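Local coordinates for protein rhodopsin (Rubrobacter xylanophilus, PDB 6KFQ) that binds retinal and works as a light-driven proton pump, a seven-helix membrane protein of the microbial rhodopsin family, at residues 32-37 against 221-226; 84-89 against 162-167; 88-93 against 151-156. All coordinates share one frame; numbering follows the deposited sequence.

Contact 1 (32-37 against 221-226). With SO4 (sulfate ion), chain T.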
loop_
_atom_site.group_PDB
_atom_site.type_symbol
_atom_site.label_atom_id
_atom_site.label_comp_id
_atom_site.label_asym_id
_atom_site.label_seq_id
_atom_site.Cartn_x
_atom_site.Cartn_y
_atom_site.Cartn_z
ATOM N N ARG A 32 3.341 17.665 10.178
ATOM C CA ARG A 32 3.872 16.522 10.916
ATOM C C ARG A 32 2.995 15.285 10.755
ATOM O O ARG A 32 3.489 14.158 10.881
ATOM C CB ARG A 32 4.045 16.886 12.395
ATOM C CG ARG A 32 3.191 16.086 13.367
ATOM C CD ARG A 32 3.396 16.568 14.799
ATOM N NE ARG A 32 2.817 15.651 15.778
ATOM N N TYR A 33 1.705 15.463 10.444
ATOM C CA TYR A 33 0.833 14.300 10.313
ATOM C C TYR A 33 1.199 13.453 9.099
ATOM O O TYR A 33 0.972 12.241 9.113
ATOM C CB TYR A 33 -0.640 14.720 10.253
ATOM C CG TYR A 33 -0.996 15.666 9.127
ATOM C CD1 TYR A 33 -1.484 15.192 7.915
ATOM C CD2 TYR A 33 -0.855 17.036 9.285
ATOM C CE1 TYR A 33 -1.808 16.059 6.887
ATOM C CE2 TYR A 33 -1.183 17.909 8.272
ATOM C CZ TYR A 33 -1.657 17.421 7.077
ATOM O OH TYR A 33 -1.968 18.313 6.079
ATOM N N PHE A 34 1.772 14.057 8.053
ATOM C CA PHE A 34 2.268 13.264 6.929
ATOM C C PHE A 34 3.369 12.315 7.381
ATOM O O PHE A 34 3.374 11.128 7.029
ATOM C CB PHE A 34 2.790 14.180 5.822
ATOM C CG PHE A 34 1.718 14.772 4.957
ATOM C CD1 PHE A 34 0.975 13.970 4.108
ATOM C CD2 PHE A 34 1.470 16.137 4.973
ATOM C CE1 PHE A 34 -0.014 14.519 3.297
ATOM C CE2 PHE A 34 0.483 16.692 4.165
ATOM C CZ PHE A 34 -0.258 15.879 3.327
ATOM N N PHE A 35 4.322 12.830 8.158
ATOM C CA PHE A 35 5.428 12.004 8.629
ATOM C C PHE A 35 4.930 10.889 9.540
ATOM O O PHE A 35 5.445 9.764 9.498
ATOM C CB PHE A 35 6.462 12.886 9.346
ATOM C CG PHE A 35 7.128 13.882 8.437
ATOM C CD1 PHE A 35 8.399 13.646 7.949
ATOM C CD2 PHE A 35 6.459 15.029 8.029
ATOM C CE1 PHE A 35 9.003 14.542 7.092
ATOM C CE2 PHE A 35 7.054 15.928 7.168
ATOM C CZ PHE A 35 8.328 15.691 6.702
ATOM N N VAL A 36 3.912 11.176 10.351
ATOM C CA VAL A 36 3.362 10.168 11.251
ATOM C C VAL A 36 2.651 9.074 10.460
ATOM O O VAL A 36 2.861 7.879 10.700
ATOM C CB VAL A 36 2.422 10.827 12.276
ATOM C CG1 VAL A 36 1.763 9.777 13.149
ATOM C CG2 VAL A 36 3.189 11.826 13.123
ATOM N N ILE A 37 1.801 9.466 9.505
ATOM C CA ILE A 37 1.081 8.485 8.691
ATOM C C ILE A 37 2.055 7.611 7.920
ATOM O O ILE A 37 1.876 6.390 7.824
ATOM C CB ILE A 37 0.110 9.195 7.731
ATOM C CG1 ILE A 37 -0.977 9.950 8.502
ATOM C CG2 ILE A 37 -0.496 8.195 6.757
ATOM C CD1 ILE A 37 -1.928 10.751 7.593
ATOM N N GLN A 221 9.154 21.436 0.153
ATOM C CA GLN A 221 8.461 22.603 -0.387
ATOM C C GLN A 221 6.966 22.349 -0.473
ATOM O O GLN A 221 6.154 23.185 -0.063
ATOM C CB GLN A 221 9.012 22.958 -1.765
ATOM C CG GLN A 221 8.205 24.029 -2.485
ATOM C CD GLN A 221 8.567 24.135 -3.951
ATOM O OE1 GLN A 221 9.351 23.336 -4.466
ATOM N NE2 GLN A 221 7.991 25.119 -4.635
ATOM N N ALA A 222 6.586 21.191 -1.014
ATOM C CA ALA A 222 5.174 20.831 -1.107
ATOM C C ALA A 222 4.541 20.754 0.276
ATOM O O ALA A 222 3.460 21.304 0.511
ATOM C CB ALA A 222 5.034 19.503 -1.845
ATOM N N LEU A 223 5.209 20.073 1.207
ATOM C CA LEU A 223 4.703 19.976 2.572
ATOM C C LEU A 223 4.498 21.363 3.173
ATOM O O LEU A 223 3.410 21.687 3.662
ATOM C CB LEU A 223 5.660 19.136 3.423
ATOM C CG LEU A 223 5.764 17.689 2.919
ATOM C CD1 LEU A 223 6.656 16.852 3.814
ATOM C CD2 LEU A 223 4.382 17.065 2.783
ATOM N N SER A 224 5.519 22.218 3.089
ATOM C CA SER A 224 5.398 23.556 3.657
ATOM C C SER A 224 4.286 24.343 2.977
ATOM O O SER A 224 3.588 25.125 3.630
ATOM C CB SER A 224 6.730 24.302 3.557
ATOM O OG SER A 224 7.088 24.543 2.210
ATOM N N ASP A 225 4.101 24.145 1.666
ATOM C CA ASP A 225 2.964 24.739 0.968
ATOM C C ASP A 225 1.655 24.361 1.649
ATOM O O ASP A 225 0.789 25.211 1.887
ATOM C CB ASP A 225 2.948 24.291 -0.497
ATOM C CG ASP A 225 3.889 25.095 -1.375
ATOM O OD1 ASP A 225 4.482 26.077 -0.883
ATOM O OD2 ASP A 225 4.028 24.744 -2.568
ATOM N N ILE A 226 1.500 23.075 1.970
ATOM C CA ILE A 226 0.281 22.597 2.615
ATOM C C ILE A 226 0.219 23.068 4.062
ATOM O O ILE A 226 -0.838 23.486 4.548
ATOM C CB ILE A 226 0.199 21.061 2.513
ATOM C CG1 ILE A 226 0.076 20.640 1.050
ATOM C CG2 ILE A 226 -0.976 20.516 3.325
ATOM C CD1 ILE A 226 0.175 19.149 0.837
HETATM S S SO4 T . 1.134 19.194 12.670
HETATM O O1 SO4 T . 0.842 17.937 11.989
HETATM O O2 SO4 T . 1.194 18.976 14.112
HETATM O O3 SO4 T . 2.417 19.718 12.204
HETATM O O4 SO4 T . 0.075 20.155 12.375
#
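Two first torsions set up this contact. Phe-34 carries CG anti to the carbonyl carbon and beside the backbone N (chi1 -80°), while Tyr-33 takes the crowded position between backbone N and carbonyl carbon (chi1 58°), which leaves its ring against one face of Phe-34 and its OH at Ile-226. In the seven-helix rhodopsin fold the start of helix 32-53 here meets the short C-terminal helix 220-228, with 124° between the axes of the two short segments. The Phe-34 ring points across the interface and has neighbours in Leu-223, Ile-226 and Tyr-33. Leu-223 CD2 lies 3.8 Å from Phe-34 CD2, Ile-226 CD1 lies 4.1 Å from Phe-34 CZ, and Tyr-33 CE1 sits 3.6 Å above one face of the ring, offset toward its rim. Leu-223 is forked between two rings, since its other methyl, CD1, is 3.5 Å from Phe-35 CE2 and touches CZ as well. The Tyr-33 hydroxyl reaches over to Ile-226, its OH 3.7 Å from CG2, and the two side chains cross at about a right angle. The join is apolar, without hydrogen bonds. Beyond it, Leu-88 of helix 70-90 packs on Tyr-33 and Phe-34. An alanine in place of Phe-34 would remove the ring between Leu-223, Ile-226 and Leu-88 and would probably loosen the seat of the C-terminal helix. A sulfate, probably from the crystallisation liquor, sits by two backbone N atoms: Arg-32 N donates to its O3 at 3.0 Å in a fairly straight bond, and Tyr-33 N gives a weak, bent one to O1 at 3.0 Å.

Contact 2 (84-89 against 162-167)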
loop_
_atom_site.group_PDB
_atom_site.type_symbol
_atom_site.label_atom_id
_atom_site.label_comp_id
_atom_site.label_asym_id
_atom_site.label_seq_id
_atom_site.Cartn_x
_atom_site.Cartn_y
_atom_site.Cartn_z
ATOM N N LEU A 84 -4.814 7.673 1.990
ATOM C CA LEU A 84 -4.993 8.858 2.819
ATOM C C LEU A 84 -3.890 9.881 2.568
ATOM O O LEU A 84 -4.165 11.075 2.417
ATOM C CB LEU A 84 -5.036 8.462 4.294
ATOM C CG LEU A 84 -5.338 9.610 5.261
ATOM C CD1 LEU A 84 -6.625 10.344 4.864
ATOM C CD2 LEU A 84 -5.437 9.083 6.690
ATOM N N ASP A 85 -2.629 9.436 2.549
ATOM C CA ASP A 85 -1.543 10.334 2.155
ATOM C C ASP A 85 -1.861 11.039 0.837
ATOM O O ASP A 85 -1.650 12.250 0.700
ATOM C CB ASP A 85 -0.231 9.560 2.017
ATOM C CG ASP A 85 0.595 9.554 3.290
ATOM O OD1 ASP A 85 0.335 10.368 4.197
ATOM O OD2 ASP A 85 1.523 8.720 3.370
ATOM N N LEU A 86 -2.372 10.295 -0.147
ATOM C CA LEU A 86 -2.652 10.904 -1.439
ATOM C C LEU A 86 -3.814 11.881 -1.340
ATOM O O LEU A 86 -3.783 12.948 -1.960
ATOM C CB LEU A 86 -2.946 9.826 -2.487
ATOM C CG LEU A 86 -1.801 8.920 -2.932
ATOM C CD1 LEU A 86 -2.299 7.853 -3.915
ATOM C CD2 LEU A 86 -0.658 9.723 -3.535
ATOM N N CYS A 87 -4.842 11.536 -0.557
ATOM C CA CYS A 87 -5.967 12.450 -0.361
ATOM C C CYS A 87 -5.522 13.751 0.303
ATOM O O CYS A 87 -5.971 14.837 -0.082
ATOM C CB CYS A 87 -7.051 11.781 0.480
ATOM S SG CYS A 87 -7.961 10.458 -0.362
ATOM N N LEU A 88 -4.669 13.660 1.326
ATOM C CA LEU A 88 -4.253 14.859 2.047
ATOM C C LEU A 88 -3.356 15.751 1.193
ATOM O O LEU A 88 -3.358 16.973 1.371
ATOM C CB LEU A 88 -3.554 14.464 3.346
ATOM C CG LEU A 88 -4.419 13.628 4.288
ATOM C CD1 LEU A 88 -3.613 13.159 5.491
ATOM C CD2 LEU A 88 -5.635 14.420 4.735
ATOM N N LEU A 89 -2.582 15.168 0.274
ATOM C CA LEU A 89 -1.862 15.973 -0.710
ATOM C C LEU A 89 -2.821 16.715 -1.633
ATOM O O LEU A 89 -2.682 17.926 -1.842
ATOM C CB LEU A 89 -0.935 15.098 -1.548
ATOM C CG LEU A 89 0.353 14.572 -0.924
ATOM C CD1 LEU A 89 1.091 13.740 -1.966
ATOM C CD2 LEU A 89 1.236 15.712 -0.418
ATOM N N GLN A 162 2.988 18.555 -8.223
ATOM C CA GLN A 162 4.070 17.759 -8.801
ATOM C C GLN A 162 4.334 16.496 -7.987
ATOM O O GLN A 162 4.496 15.404 -8.551
ATOM C CB GLN A 162 5.338 18.612 -8.919
ATOM C CG GLN A 162 6.535 17.853 -9.467
ATOM C CD GLN A 162 7.790 18.704 -9.513
ATOM O OE1 GLN A 162 7.725 19.935 -9.491
ATOM N NE2 GLN A 162 8.941 18.051 -9.577
ATOM N N ILE A 163 4.384 16.610 -6.656
ATOM C CA ILE A 163 4.635 15.418 -5.857
ATOM C C ILE A 163 3.420 14.503 -5.878
ATOM O O ILE A 163 3.550 13.273 -5.914
ATOM C CB ILE A 163 5.048 15.779 -4.416
ATOM C CG1 ILE A 163 5.399 14.494 -3.644
ATOM C CG2 ILE A 163 3.933 16.514 -3.701
ATOM C CD1 ILE A 163 6.496 13.656 -4.301
ATOM N N PHE A 164 2.218 15.080 -5.875
ATOM C CA PHE A 164 1.045 14.231 -6.013
ATOM C C PHE A 164 1.128 13.396 -7.284
ATOM O O PHE A 164 0.927 12.178 -7.260
ATOM C CB PHE A 164 -0.248 15.041 -6.038
ATOM C CG PHE A 164 -1.426 14.173 -6.380
ATOM C CD1 PHE A 164 -2.025 13.399 -5.400
ATOM C CD2 PHE A 164 -1.854 14.036 -7.694
ATOM C CE1 PHE A 164 -3.082 12.540 -5.711
ATOM C CE2 PHE A 164 -2.902 13.181 -8.009
ATOM C CZ PHE A 164 -3.510 12.429 -7.013
ATOM N N ARG A 165 1.397 14.049 -8.412
ATOM C CA ARG A 165 1.426 13.333 -9.681
ATOM C C ARG A 165 2.485 12.241 -9.667
ATOM O O ARG A 165 2.249 11.131 -10.158
ATOM C CB ARG A 165 1.661 14.321 -10.821
ATOM C CG ARG A 165 0.428 15.164 -11.113
ATOM C CD ARG A 165 0.765 16.421 -11.888
ATOM N NE ARG A 165 -0.391 17.310 -11.974
ATOM C CZ ARG A 165 -0.316 18.608 -12.245
ATOM N NH1 ARG A 165 0.865 19.175 -12.449
ATOM N NH2 ARG A 165 -1.422 19.340 -12.302
ATOM N N THR A 166 3.649 12.533 -9.085
ATOM C CA THR A 166 4.701 11.529 -8.991
ATOM C C THR A 166 4.256 10.340 -8.148
ATOM O O THR A 166 4.414 9.185 -8.557
ATOM C CB THR A 166 5.969 12.156 -8.415
ATOM O OG1 THR A 166 6.458 13.131 -9.336
ATOM C CG2 THR A 166 7.029 11.085 -8.187
ATOM N N LEU A 167 3.702 10.604 -6.960
ATOM C CA LEU A 167 3.292 9.508 -6.090
ATOM C C LEU A 167 2.105 8.751 -6.669
ATOM O O LEU A 167 1.994 7.530 -6.497
ATOM C CB LEU A 167 2.953 10.043 -4.705
ATOM C CG LEU A 167 4.130 10.632 -3.922
ATOM C CD1 LEU A 167 3.643 11.103 -2.569
ATOM C CD2 LEU A 167 5.256 9.620 -3.779
#
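Leu-89 and Phe-164 face each other most closely, their CA atoms 6.3 Å apart. Leu-89 meets the other helix with both branches: CD1 lies 3.7 Å from Leu-167 CD1, the two side chains crossing at about a right angle, and CD2 lies 4.3 Å from Ile-163 CG2. One turn earlier, Leu-86 sends CD2 to within 3.8 Å of Leu-167 CB, so Leu-167 is touched by both Leu-86 and Leu-89. Phe-164 comes in differently. Its CG stands anti to the backbone N (chi1 172°), which swings the ring alongside helix 70-90 and presents an edge to it. Leu-86 O lies near the ring plane, 3.8 Å from Phe-164 CE1, and Leu-89 CB approaches the same edge, 4.3 Å from Phe-164 CD1. A carbonyl oxygen at the rim of a phenyl ring faces slightly positive C-H groups, which probably makes this a mildly favourable neighbour. No hydrogen bond crosses the interface; the helices run nearly antiparallel, crossing at -153° with segment axes 10.1 Å apart. In the second shell, Phe-150 meets Phe-164 edge-to-face, and Leu-149 and Ala-153 of helix 124-153 also bear on that ring. Leu-216 of helix 194-218 touches Leu-89 and Leu-167. Asp-85, whose OD2 hydrogen-bonds Thr-38 OG1 of helix 32-53, turns off the interface against Phe-212 and Leu-216. The pairing lies near what is, by family topology, probably the cytoplasmic end of the seven-helix bundle, where helix 70-90 and the start of helix 158-184 pack between helices 124-153 and 194-218.

Contact 3 (88-93 against 151-156)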
loop_
_atom_site.group_PDB
_atom_site.type_symbol
_atom_site.label_atom_id
_atom_site.label_comp_id
_atom_site.label_asym_id
_atom_site.label_seq_id
_atom_site.Cartn_x
_atom_site.Cartn_y
_atom_site.Cartn_z
ATOM N N LEU A 88 -4.669 13.660 1.326
ATOM C CA LEU A 88 -4.253 14.859 2.047
ATOM C C LEU A 88 -3.356 15.751 1.193
ATOM O O LEU A 88 -3.358 16.973 1.371
ATOM C CB LEU A 88 -3.554 14.464 3.346
ATOM C CG LEU A 88 -4.419 13.628 4.288
ATOM C CD1 LEU A 88 -3.613 13.159 5.491
ATOM C CD2 LEU A 88 -5.635 14.420 4.735
ATOM N N LEU A 89 -2.582 15.168 0.274
ATOM C CA LEU A 89 -1.862 15.973 -0.710
ATOM C C LEU A 89 -2.821 16.715 -1.633
ATOM O O LEU A 89 -2.682 17.926 -1.842
ATOM C CB LEU A 89 -0.935 15.098 -1.548
ATOM C CG LEU A 89 0.353 14.572 -0.924
ATOM C CD1 LEU A 89 1.091 13.740 -1.966
ATOM C CD2 LEU A 89 1.236 15.712 -0.418
ATOM N N ALA A 90 -3.801 15.996 -2.201
ATOM C CA ALA A 90 -4.619 16.516 -3.299
ATOM C C ALA A 90 -5.723 17.459 -2.828
ATOM O O ALA A 90 -6.043 18.431 -3.522
ATOM C CB ALA A 90 -5.248 15.357 -4.085
ATOM N N LEU A 91 -6.324 17.193 -1.672
ATOM C CA LEU A 91 -7.513 17.918 -1.244
ATOM C C LEU A 91 -7.152 19.071 -0.314
ATOM O O LEU A 91 -6.495 18.873 0.714
ATOM C CB LEU A 91 -8.499 16.966 -0.560
ATOM C CG LEU A 91 -8.944 15.751 -1.381
ATOM C CD1 LEU A 91 -9.541 14.672 -0.470
ATOM C CD2 LEU A 91 -9.941 16.134 -2.466
ATOM N N ALA A 92 -7.604 20.277 -0.677
ATOM C CA ALA A 92 -7.268 21.468 0.094
ATOM C C ALA A 92 -7.977 21.497 1.442
ATOM O O ALA A 92 -7.472 22.106 2.392
ATOM C CB ALA A 92 -7.605 22.722 -0.712
ATOM N N ASP A 93 -9.141 20.859 1.549
ATOM C CA ASP A 93 -9.864 20.749 2.815
ATOM C C ASP A 93 -10.514 19.380 2.869
ATOM O O ASP A 93 -11.657 19.200 2.425
ATOM C CB ASP A 93 -10.912 21.853 2.972
ATOM C CG ASP A 93 -11.464 21.938 4.385
ATOM O OD1 ASP A 93 -12.373 22.759 4.625
ATOM O OD2 ASP A 93 -10.970 21.196 5.262
ATOM N N ALA A 151 -7.638 15.844 -10.549
ATOM C CA ALA A 151 -8.249 17.149 -10.767
ATOM C C ALA A 151 -8.098 18.037 -9.539
ATOM O O ALA A 151 -7.795 19.228 -9.662
ATOM C CB ALA A 151 -9.723 16.981 -11.138
ATOM N N GLU A 152 -8.310 17.473 -8.348
ATOM C CA GLU A 152 -8.143 18.248 -7.124
ATOM C C GLU A 152 -6.714 18.753 -6.983
ATOM O O GLU A 152 -6.490 19.925 -6.664
ATOM C CB GLU A 152 -8.527 17.396 -5.918
ATOM C CG GLU A 152 -10.010 17.031 -5.880
ATOM C CD GLU A 152 -10.843 18.090 -5.192
ATOM O OE1 GLU A 152 -10.269 19.118 -4.768
ATOM O OE2 GLU A 152 -12.072 17.885 -5.066
ATOM N N ALA A 153 -5.733 17.879 -7.228
ATOM C CA ALA A 153 -4.338 18.260 -7.032
ATOM C C ALA A 153 -3.896 19.350 -8.000
ATOM O O ALA A 153 -2.950 20.094 -7.706
ATOM C CB ALA A 153 -3.440 17.029 -7.175
ATOM N N SER A 154 -4.549 19.458 -9.157
ATOM C CA SER A 154 -4.173 20.491 -10.109
ATOM C C SER A 154 -4.531 21.889 -9.621
ATOM O O SER A 154 -4.053 22.866 -10.202
ATOM C CB SER A 154 -4.838 20.219 -11.456
ATOM O OG SER A 154 -6.246 20.278 -11.328
ATOM N N ARG A 155 -5.354 22.005 -8.575
ATOM C CA ARG A 155 -5.675 23.289 -7.965
ATOM C C ARG A 155 -4.757 23.632 -6.801
ATOM O O ARG A 155 -4.868 24.725 -6.239
ATOM C CB ARG A 155 -7.128 23.297 -7.473
ATOM C CG ARG A 155 -8.163 23.141 -8.569
ATOM C CD ARG A 155 -9.563 23.439 -8.045
ATOM N NE ARG A 155 -9.895 22.608 -6.889
ATOM C CZ ARG A 155 -11.079 22.605 -6.282
ATOM N NH1 ARG A 155 -12.056 23.390 -6.720
ATOM N NH2 ARG A 155 -11.287 21.814 -5.237
ATOM N N ARG A 156 -3.884 22.719 -6.409
ATOM C CA ARG A 156 -2.927 22.975 -5.350
ATOM C C ARG A 156 -1.727 23.716 -5.924
ATOM O O ARG A 156 -1.664 24.007 -7.121
ATOM C CB ARG A 156 -2.527 21.662 -4.692
ATOM C CG ARG A 156 -3.719 20.895 -4.146
ATOM C CD ARG A 156 -4.116 21.420 -2.788
ATOM N NE ARG A 156 -3.823 20.441 -1.750
ATOM C CZ ARG A 156 -3.561 20.740 -0.483
ATOM N NH1 ARG A 156 -3.539 22.012 -0.083
ATOM N NH2 ARG A 156 -3.315 19.766 0.383
HETATM O O HOH W 1 -10.138 20.229 -1.880
#
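Arg-156 does most of the polar work, using its guanidinium to serve backbone oxygens at the end of helix 70-90. NE donates to Leu-89 O at 2.8 Å (N-H...O 139°), arriving from above the carbonyl plane. NH2 adds two weak, bent bonds, one to the same Leu-89 O and one to Leu-88 O, each at 3.0 Å, the latter acceptor lying in the guanidinium plane at its edge. Leu-89 O thus takes two bonds, the one from NE the better. Leu-91 O sits over one face of the group instead; though close to NH2, it makes a poor angle and is no hydrogen bond. Bends at chi2 and chi3 fold the arginine back to reach these oxygens, and the positive charge probably suits the negative end of the helix dipole. Glu-152 has its own partners: OE1 forms a salt bridge with Arg-155 NH2 at 2.9 Å, OE2 forms another with Arg-148 NE, and a water that accepts from Ala-92 N at 2.8 Å donates to OE1. Leu-91 CD2 rests against the bent glutamate, 3.5 Å from Glu-152 CD. Between these polar groups the backbones come very close: Ala-90 CA and Ala-153 CA are 4.1 Å apart and their CB atoms 4.0 Å, which two alanines permit. The type I turn from Ala-153 to Arg-156 belongs to the short connection between helices 124-153 and 158-184, and its arginine binds the carbonyls at the C-terminal end of helix 70-90; in microbial rhodopsins this end of the bundle is probably the cytoplasmic one.

The three contacts lie on the same side of the chain's centre, with contact centres 11 Å (1 and 2), 13 Å (1 and 3) and 8 Å (2 and 3) apart. Contacts 2 and 3 share Leu-88 and Leu-89 of helix 70-90, and Phe-164 CD2 packs 3.4 Å from Ala-153 CB. Contact 1 joins them through Phe-34 CE1, 3.5 Å from Leu-88 CB, and through Ile-226 CG1, 3.6 Å from Arg-156 NH2. Along the chain, contacts 2 and 3 are nested within the loop closed by contact 1. Contact 2 reaches deepest: from the Leu-86 side chain to the retinal is about 10 Å between nearest atoms.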